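PDB 6XL7: SG7.AF from Anopheles freeborni, which is a mosquito salivary protein that inhibits the alternative pathway of host complement by blocking the activity of the C3bBb convertase, without affecting the classical pathway. Local coordinates for residues K3-Q6 / E7-T11; S35-R38 / E39-K43; V52-K56 / T57-R61. All coordinates share one frame; numbering follows the deposited sequence. Where two conformers were deposited one is given.

Interaction 1. Residues K3-Q6 / E7-T11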
# COMPACT_ATOMS: atom_id res chain seq x y z
N LYS A 3 18.76 -0.26 -8.17
CA LYS A 3 18.83 -1.11 -6.98
C LYS A 3 17.82 -0.70 -5.92
O LYS A 3 17.28 -1.56 -5.20
CB LYS A 3 20.25 -1.13 -6.40
CG LYS A 3 20.70 0.20 -5.79
CD LYS A 3 22.12 0.12 -5.23
CE LYS A 3 22.15 -0.55 -3.88
NZ LYS A 3 23.53 -0.61 -3.33
N HIS A 4 17.52 0.60 -5.81
CA HIS A 4 16.54 1.06 -4.84
C HIS A 4 15.12 0.70 -5.26
O HIS A 4 14.28 0.39 -4.41
CB HIS A 4 16.67 2.56 -4.63
CG HIS A 4 18.05 2.96 -4.24
ND1 HIS A 4 18.96 3.47 -5.14
CD2 HIS A 4 18.70 2.85 -3.06
CE1 HIS A 4 20.10 3.69 -4.52
NE2 HIS A 4 19.98 3.32 -3.26
N VAL A 5 14.84 0.74 -6.57
CA VAL A 5 13.57 0.25 -7.07
C VAL A 5 13.39 -1.21 -6.69
O VAL A 5 12.34 -1.61 -6.18
CB VAL A 5 13.46 0.47 -8.59
CG1 VAL A 5 12.16 -0.14 -9.12
CG2 VAL A 5 13.51 1.97 -8.91
N GLN A 6 14.43 -2.02 -6.90
CA GLN A 6 14.33 -3.44 -6.57
C GLN A 6 14.11 -3.66 -5.08
O GLN A 6 13.28 -4.49 -4.69
CB GLN A 6 15.55 -4.20 -7.07
CG GLN A 6 15.38 -5.72 -6.90
CD GLN A 6 16.58 -6.51 -7.31
OE1 GLN A 6 16.95 -7.49 -6.65
NE2 GLN A 6 17.20 -6.13 -8.42
N GLU A 7 14.84 -2.93 -4.23
CA GLU A 7 14.67 -3.10 -2.79
C GLU A 7 13.27 -2.67 -2.36
O GLU A 7 12.63 -3.31 -1.51
CB GLU A 7 15.74 -2.33 -2.02
CG GLU A 7 15.62 -2.56 -0.50
CD GLU A 7 16.70 -1.88 0.32
OE1 GLU A 7 17.52 -1.13 -0.25
OE2 GLU A 7 16.71 -2.12 1.55
N LEU A 8 12.77 -1.59 -2.95
CA LEU A 8 11.41 -1.16 -2.65
C LEU A 8 10.39 -2.19 -3.11
O LEU A 8 9.42 -2.48 -2.40
CB LEU A 8 11.18 0.20 -3.31
CG LEU A 8 9.82 0.83 -3.06
CD1 LEU A 8 9.68 1.27 -1.61
CD2 LEU A 8 9.66 2.02 -3.99
N LEU A 9 10.58 -2.77 -4.30
CA LEU A 9 9.63 -3.77 -4.78
C LEU A 9 9.72 -5.06 -3.97
O LEU A 9 8.70 -5.75 -3.81
CB LEU A 9 9.81 -4.01 -6.28
CG LEU A 9 9.41 -2.76 -7.07
CD1 LEU A 9 9.74 -2.91 -8.53
CD2 LEU A 9 7.92 -2.46 -6.89
N LYS A 10 10.89 -5.39 -3.44
CA LYS A 10 10.99 -6.50 -2.49
C LYS A 10 10.06 -6.27 -1.31
O LYS A 10 9.36 -7.19 -0.87
CB LYS A 10 12.44 -6.63 -2.03
CG LYS A 10 12.66 -7.60 -0.88
CD LYS A 10 14.14 -7.65 -0.54
CE LYS A 10 14.41 -8.49 0.69
NZ LYS A 10 15.82 -8.36 1.13
N THR A 11 10.01 -5.03 -0.82
CA THR A 11 9.11 -4.69 0.27
C THR A 11 7.65 -4.78 -0.17
O THR A 11 6.80 -5.26 0.59
CB THR A 11 9.47 -3.30 0.80
OG1 THR A 11 10.63 -3.42 1.63
CG2 THR A 11 8.35 -2.70 1.62
O HOH W 1 19.01 -0.50 -2.39

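Interaction 2. Residues S35-R38 / E39-K43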
# COMPACT_ATOMS: atom_id res chain seq x y z
N SER A 35 -1.48 2.70 -7.20
CA SER A 35 -1.59 4.11 -7.57
C SER A 35 -1.13 5.03 -6.44
O SER A 35 -0.53 6.07 -6.70
CB SER A 35 -3.04 4.44 -7.96
OG SER A 35 -3.93 4.18 -6.88
N GLN A 36 -1.41 4.66 -5.19
CA GLN A 36 -1.08 5.54 -4.08
C GLN A 36 0.33 5.33 -3.55
O GLN A 36 0.88 6.25 -2.91
CB GLN A 36 -2.08 5.35 -2.94
CG GLN A 36 -3.51 5.78 -3.27
CD GLN A 36 -3.68 7.28 -3.31
OE1 GLN A 36 -3.03 8.02 -2.57
NE2 GLN A 36 -4.55 7.74 -4.19
N LEU A 37 0.93 4.17 -3.79
CA LEU A 37 2.21 3.83 -3.17
C LEU A 37 3.27 3.36 -4.16
O LEU A 37 4.35 3.96 -4.24
CB LEU A 37 2.00 2.79 -2.06
CG LEU A 37 1.32 3.35 -0.81
CD1 LEU A 37 0.78 2.23 0.04
CD2 LEU A 37 2.31 4.18 -0.01
N ARG A 38 2.99 2.29 -4.92
CA ARG A 38 4.04 1.68 -5.72
C ARG A 38 4.56 2.64 -6.79
O ARG A 38 5.77 2.84 -6.93
CB ARG A 38 3.58 0.35 -6.32
CG ARG A 38 4.73 -0.51 -6.82
CD ARG A 38 4.26 -1.82 -7.45
NE ARG A 38 3.76 -2.77 -6.46
CZ ARG A 38 2.47 -2.96 -6.19
NH1 ARG A 38 1.56 -2.24 -6.83
NH2 ARG A 38 2.09 -3.85 -5.28
N GLU A 39 3.65 3.26 -7.55
CA GLU A 39 4.11 4.19 -8.58
C GLU A 39 4.85 5.40 -8.02
O GLU A 39 6.00 5.64 -8.43
CB GLU A 39 2.99 4.55 -9.57
CG GLU A 39 3.40 5.65 -10.53
CD GLU A 39 2.32 6.01 -11.53
OE1 GLU A 39 1.16 5.59 -11.35
OE2 GLU A 39 2.65 6.74 -12.49
N PRO A 40 4.29 6.18 -7.09
CA PRO A 40 5.04 7.36 -6.62
C PRO A 40 6.32 7.03 -5.88
O PRO A 40 7.31 7.74 -6.05
CB PRO A 40 4.02 8.12 -5.75
CG PRO A 40 2.96 7.15 -5.45
CD PRO A 40 2.90 6.18 -6.59
N LEU A 41 6.35 5.95 -5.10
CA LEU A 41 7.57 5.67 -4.35
C LEU A 41 8.68 5.11 -5.25
O LEU A 41 9.86 5.42 -5.03
CB LEU A 41 7.31 4.76 -3.16
CG LEU A 41 6.45 5.35 -2.04
CD1 LEU A 41 6.19 4.28 -0.98
CD2 LEU A 41 7.10 6.58 -1.42
N THR A 42 8.32 4.30 -6.24
CA THR A 42 9.31 3.85 -7.20
C THR A 42 9.94 5.03 -7.93
O THR A 42 11.16 5.11 -8.07
CB THR A 42 8.67 2.89 -8.20
OG1 THR A 42 8.24 1.72 -7.50
CG2 THR A 42 9.66 2.49 -9.27
N LYS A 43 9.10 5.97 -8.39
CA LYS A 43 9.62 7.16 -9.06
C LYS A 43 10.57 7.93 -8.16
O LYS A 43 11.59 8.46 -8.62
CB LYS A 43 8.47 8.08 -9.46
CG LYS A 43 7.50 7.57 -10.50
CD LYS A 43 6.57 8.72 -10.86
CE LYS A 43 5.38 8.29 -11.68
NZ LYS A 43 4.59 9.46 -12.15
O HOH W 2 0.06 7.12 -9.14

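Interaction 3. Residues V52-K56 / T57-R61. With SO4 (sulfate ion), chain E.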
# COMPACT_ATOMS: atom_id res chain seq x y z
N VAL A 52 22.90 5.45 -2.00
CA VAL A 52 21.93 5.78 -0.97
C VAL A 52 21.51 4.51 -0.24
O VAL A 52 21.34 3.45 -0.85
CB VAL A 52 20.71 6.49 -1.59
CG1 VAL A 52 19.60 6.64 -0.57
CG2 VAL A 52 21.11 7.86 -2.13
N LYS A 53 21.35 4.62 1.08
CA LYS A 53 20.85 3.52 1.90
C LYS A 53 19.40 3.79 2.28
O LYS A 53 19.06 4.89 2.73
CB LYS A 53 21.69 3.36 3.17
CG LYS A 53 21.29 2.15 4.02
CD LYS A 53 22.14 2.04 5.28
CE LYS A 53 21.66 0.91 6.17
NZ LYS A 53 21.64 -0.38 5.43
N LEU A 54 18.54 2.79 2.08
CA LEU A 54 17.15 2.88 2.51
C LEU A 54 17.01 2.41 3.95
O LEU A 54 17.73 1.52 4.40
CB LEU A 54 16.24 2.02 1.62
CG LEU A 54 16.27 2.33 0.12
CD1 LEU A 54 15.17 1.54 -0.60
CD2 LEU A 54 16.11 3.82 -0.15
N SER A 55 16.05 3.00 4.66
CA SER A 55 15.75 2.62 6.03
C SER A 55 14.88 1.37 6.06
O SER A 55 13.72 1.40 5.64
CB SER A 55 15.03 3.76 6.73
OG SER A 55 14.46 3.33 7.96
N LYS A 56 15.42 0.28 6.60
CA LYS A 56 14.65 -0.96 6.71
C LYS A 56 13.46 -0.79 7.65
O LYS A 56 12.38 -1.34 7.39
CB LYS A 56 15.55 -2.11 7.15
CG LYS A 56 16.50 -2.58 6.05
CD LYS A 56 17.22 -3.86 6.42
CE LYS A 56 18.25 -4.23 5.37
NZ LYS A 56 19.23 -3.13 5.18
N THR A 57 13.62 -0.03 8.74
CA THR A 57 12.50 0.17 9.64
C THR A 57 11.39 0.95 8.96
O THR A 57 10.20 0.66 9.15
CB THR A 57 12.93 0.85 10.94
OG1 THR A 57 13.52 2.13 10.66
CG2 THR A 57 13.94 -0.01 11.68
N CYS A 58 11.74 1.93 8.12
CA CYS A 58 10.74 2.67 7.36
C CYS A 58 9.97 1.74 6.43
O CYS A 58 8.73 1.79 6.36
CB CYS A 58 11.43 3.77 6.57
SG CYS A 58 10.33 4.86 5.63
N LEU A 59 10.69 0.89 5.70
CA LEU A 59 10.05 -0.03 4.77
C LEU A 59 9.15 -1.02 5.51
O LEU A 59 8.02 -1.28 5.07
CB LEU A 59 11.12 -0.77 3.96
CG LEU A 59 11.94 0.11 3.02
CD1 LEU A 59 13.18 -0.65 2.55
CD2 LEU A 59 11.10 0.55 1.84
N ASP A 60 9.62 -1.54 6.64
CA ASP A 60 8.83 -2.50 7.41
C ASP A 60 7.53 -1.87 7.91
O ASP A 60 6.47 -2.51 7.89
CB ASP A 60 9.64 -2.99 8.61
CG ASP A 60 10.78 -3.93 8.22
OD1 ASP A 60 10.84 -4.36 7.05
OD2 ASP A 60 11.61 -4.24 9.10
N ARG A 61 7.60 -0.61 8.37
CA ARG A 61 6.39 0.08 8.82
C ARG A 61 5.41 0.30 7.68
O ARG A 61 4.20 0.25 7.89
CB ARG A 61 6.73 1.42 9.47
CG ARG A 61 7.39 1.31 10.81
CD ARG A 61 7.39 2.64 11.54
NE ARG A 61 8.16 3.66 10.83
CZ ARG A 61 9.46 3.87 11.00
NH1 ARG A 61 10.15 3.13 11.87
NH2 ARG A 61 10.08 4.82 10.31
S SO4 E . 17.21 1.81 9.84
O1 SO4 E . 17.78 1.75 11.18
O2 SO4 E . 16.53 3.10 9.67
O3 SO4 E . 18.28 1.70 8.86
O4 SO4 E . 16.27 0.71 9.67

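Interaction 1. Residues K3-Q6 / E7-T11
The imidazole ring of His4 carries Lys3 CG over one face, 3.7 Å above the plane of the His4 ring and shifted toward the rim. Both ring nitrogens are hydrogen-bonded: ND1 to Ala1 N, NE2 to Val52 O. These two bonds fix the rotation of the buried ring at the start of helix 2-13.

The contact is one run of alpha helix, bonded from each residue to the fourth one on. Glu7 N donates to Lys3 O at 3.0 Å. Leu8 N reaches His4 O at 2.9 Å, and Leu9 N reaches Val5 O at 2.8 Å. Lys10 N closes the series on Gln6 O.

The Glu7 chain is extended, with CG anti to the backbone N (chi1 -177°). It projects outward from the helix. A water donates to Glu7 OE1 at 2.7 Å and also, weakly, to Lys3 O at 3.5 Å. The water links the carboxylate only loosely to the backbone. The ammonium group of Lys3 does not meet it.

The helix has two unlike sides. Gln6 and Lys10 are exposed, with their long side chains extended. Leu8 is buried, between Leu41 of helix 23-46 and Leu59 of helix 56-77. Val5 and Leu9 lie next to helix 23-46, against Thr42 and Arg38 respectively.

Val5 and Leu9 lie side by side and point the same way. Leu9 has CG beside its backbone N (chi1 -67°), which lays the branch along the preceding turn, next to Val5. Leu9 CG comes to 3.3 Å from Val5 O, and the methyl groups Val5 CG1 and Leu9 CD1 touch at 3.7 Å.

Interaction 2. Residues S35-R38 / E39-K43
Arg38 and Thr42 meet at the Arg38 carbonyl, one turn apart on helix 23-46. Arg38 O accepts two bonds, from Thr42 N at 3.0 Å and, in the Thr42 conformer described here, from Thr42 OG1 at 2.8 Å. The two donors come from opposite faces of the carbonyl plane. Thr42 OG1 stands beside its own backbone N (chi1 -65°), so that hydroxyl and amide both reach back to the same oxygen. Arg38 CG lies anti to its backbone N, and in the conformer described Arg38 packs on Leu9 of helix 2-13.

Leu37 and Leu41 are both buried. Leu37 O accepts from Leu41 N at 2.9 Å. The two leucines lie side by side, with Leu37 CD2 and Leu41 CD1 4.0 Å apart. Leu37 also packs on Phe12 and Val66, and Leu41 on Met62.

Glu39 works at the surface. A water donates to Glu39 OE1 at 2.9 Å and to Ser35 O at 2.7 Å. The other oxygen, Glu39 OE2, makes a salt bridge to Lys43 NZ at 3.4 Å.

Pro40 kinks the helix here, and the turn at 35-38 is of the wider pi type. The proline ring abuts the preceding turn, with Pro40 CD 3.4 Å from Ser35 O. Proline has no N-H to give to Gln36 O, which accepts instead from Arg107 NH1 of helix 89-113.

The chemistry implies a break in the helix ladder that is made good by other donors: water serves Ser35 O, an arginine serves Gln36 O, and regular bonding returns with Leu41.

Interaction 3. Residues V52-K56 / T57-R61
Ser55 OG joins Cys58 to a sulfate ion at the start of helix 56-77. Ser55 OG donates to SO4 O2 at 2.7 Å and accepts from Cys58 N at 3.1 Å. The second bond makes Ser55 the N-cap. Its OG is anti to the backbone N (chi1 167°), which swings it over the first turn.

Thr57 N donates to SO4 O4 at 2.9 Å. Thr57 OG1, set between its backbone N and carbonyl carbon, is also near the ion, but its bonds to O2 and O4 are weak and not settled. The sulfate probably came from the crystallisation liquor. The helix dipole would be expected to favour an anion at this end.

Leu59 N donates to Ser55 O at 3.1 Å and Asp60 N to Lys56 O at 2.9 Å. On the apolar side Leu54 CB lies 4.2 Å from Leu59 CD1.

Leu54 packs on Glu7 and Leu59 on Thr11, both of helix 2-13. Cys58 SG forms a disulfide with Cys113 SG of helix 89-113. The short, weakly bonded strand 53-54 runs antiparallel to 115-116, where Lys53 bonds to Thr116 through the backbone.

Overall arrangement
All three are local contacts, each partly buried. Interactions 1 and 2 lie within helices 2-13 and 23-46 and pack directly on each other, their centres about 12 Å apart. Interaction 3 joins a short strand to a helix start. It touches interaction 1, at about 10 Å between centres, but not interaction 2, whose nearest atoms are about 7 Å away. Interaction 1 thus touches both of the others. Interaction 2 is nearest the centre of the chain. The chemistry differs: regular helix bonding in interaction 1, a proline-interrupted ladder in interaction 2, and capping with a bound anion in interaction 3. Each has at least one buried leucine and polar groups nearer the surface.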